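Local atomic coordinates of PhnH (Penicillium herquei, PDB entry 6JJT), a protein that catalyses an enantioselective hydroalkoxylation that closes a ring to give (2'R)-atrovenetin in the biosynthesis of phenalenones such as herqueinone. Residues F28-N33 and G58-P63. Sequence-based numbering, arbitrary orientation.
Sequences FLFSAN and GIIAGP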
# COMPACT_ATOMS: atom_id res chain seq x y z
N PHE D 28 18.37 7.68 20.07
CA PHE D 28 18.13 8.77 19.12
C PHE D 28 18.75 8.44 17.78
O PHE D 28 19.87 7.95 17.66
CB PHE D 28 18.71 10.08 19.67
CG PHE D 28 18.48 11.23 18.71
CD1 PHE D 28 17.20 11.67 18.38
CD2 PHE D 28 19.56 11.81 18.06
CE1 PHE D 28 17.02 12.71 17.49
CE2 PHE D 28 19.37 12.83 17.14
CZ PHE D 28 18.10 13.27 16.85
N LEU D 29 17.94 8.57 16.71
CA LEU D 29 18.40 8.16 15.39
C LEU D 29 18.69 9.36 14.48
O LEU D 29 19.75 9.35 13.86
CB LEU D 29 17.34 7.25 14.73
CG LEU D 29 17.72 6.59 13.41
CD1 LEU D 29 18.94 5.68 13.51
CD2 LEU D 29 16.53 5.86 12.79
N PHE D 30 17.72 10.29 14.32
CA PHE D 30 17.92 11.41 13.39
C PHE D 30 16.84 12.42 13.62
O PHE D 30 15.81 12.11 14.18
CB PHE D 30 17.94 11.01 11.89
CG PHE D 30 16.62 10.64 11.24
CD1 PHE D 30 15.98 9.43 11.54
CD2 PHE D 30 16.05 11.47 10.28
CE1 PHE D 30 14.79 9.08 10.90
CE2 PHE D 30 14.88 11.10 9.61
CZ PHE D 30 14.24 9.90 9.93
N SER D 31 17.09 13.66 13.13
CA SER D 31 16.05 14.66 13.02
C SER D 31 15.86 15.00 11.54
O SER D 31 16.75 14.82 10.71
CB SER D 31 16.42 15.90 13.80
OG SER D 31 17.57 16.45 13.18
N ALA D 32 14.67 15.52 11.27
CA ALA D 32 14.33 15.96 9.93
C ALA D 32 13.66 17.32 10.07
O ALA D 32 12.78 17.50 10.92
CB ALA D 32 13.39 14.98 9.25
N ASN D 33 14.13 18.28 9.26
CA ASN D 33 13.55 19.60 9.22
C ASN D 33 13.06 19.80 7.79
O ASN D 33 13.88 20.02 6.88
CB ASN D 33 14.59 20.65 9.59
CG ASN D 33 14.00 22.01 9.91
OD1 ASN D 33 12.79 22.18 9.97
ND2 ASN D 33 14.88 22.97 10.18
N GLY D 58 14.48 19.26 2.64
CA GLY D 58 14.62 19.13 4.08
C GLY D 58 16.03 18.73 4.46
O GLY D 58 16.77 18.26 3.62
N ILE D 59 16.36 18.98 5.74
CA ILE D 59 17.67 18.72 6.32
C ILE D 59 17.56 17.55 7.29
O ILE D 59 16.69 17.54 8.16
CB ILE D 59 18.21 19.99 7.02
CG1 ILE D 59 18.31 21.19 6.06
CG2 ILE D 59 19.54 19.68 7.72
CD1 ILE D 59 19.09 20.92 4.79
N ILE D 60 18.42 16.56 7.08
CA ILE D 60 18.47 15.38 7.91
C ILE D 60 19.76 15.51 8.72
O ILE D 60 20.82 15.75 8.14
CB ILE D 60 18.52 14.14 6.99
CG1 ILE D 60 17.28 14.02 6.07
CG2 ILE D 60 18.81 12.87 7.77
CD1 ILE D 60 15.98 13.91 6.82
N ALA D 61 19.65 15.33 10.05
CA ALA D 61 20.85 15.45 10.88
C ALA D 61 20.81 14.40 11.96
O ALA D 61 19.81 13.74 12.18
CB ALA D 61 20.91 16.85 11.46
N GLY D 62 21.92 14.29 12.68
CA GLY D 62 22.02 13.37 13.80
C GLY D 62 23.31 12.56 13.73
O GLY D 62 24.11 12.75 12.82
N PRO D 63 23.54 11.66 14.70
CA PRO D 63 24.83 10.98 14.86
C PRO D 63 25.15 9.85 13.87
O PRO D 63 26.27 9.36 13.85
CB PRO D 63 24.74 10.42 16.29
CG PRO D 63 23.25 10.27 16.58
CD PRO D 63 22.59 11.37 15.79
O HOH W 1 17.22 18.12 10.92
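S31 and N33 pair with A61 and I59 as two antiparallel hydrogen-bonded pairs, the strand axes running at 168°, and A32 and I60 form the non-hydrogen-bonded pair between them. In the N33 pair, N33 N reaches I59 O at 2.9 Å and lies in the carbonyl plane, whereas I59 N, donating to N33 O, lies tilted 29° from the N33 carbonyl plane. I59 O also accepts a hydrogen bond from a water that is itself hydrogen-bonded to S31 OG at 2.8 Å; that hydroxyl, set between its backbone N and carbonyl carbon (chi1 64°), stands 3.8 Å from A61 CB. This ladder joins the first two strands of an antiparallel barrel, consistent with the AOC-barrel clan, and L29 and F30 both face Y145, a classic beta bulge in the pairing of 26-44 with strand 142-148. On the A32 face, I60 CD1 touches A32 CB at 3.7 Å, and I60 CG2, anti to the I60 backbone N, meets F30 CD2 at 4.0 Å; the F30 ring in turn stacks with Y145. Past A61, where strand pairing ends, P63 crosses F28 at about a right angle, its CD 3.8 Å from F28 CE2, while P21 of a second subunit packs on F28.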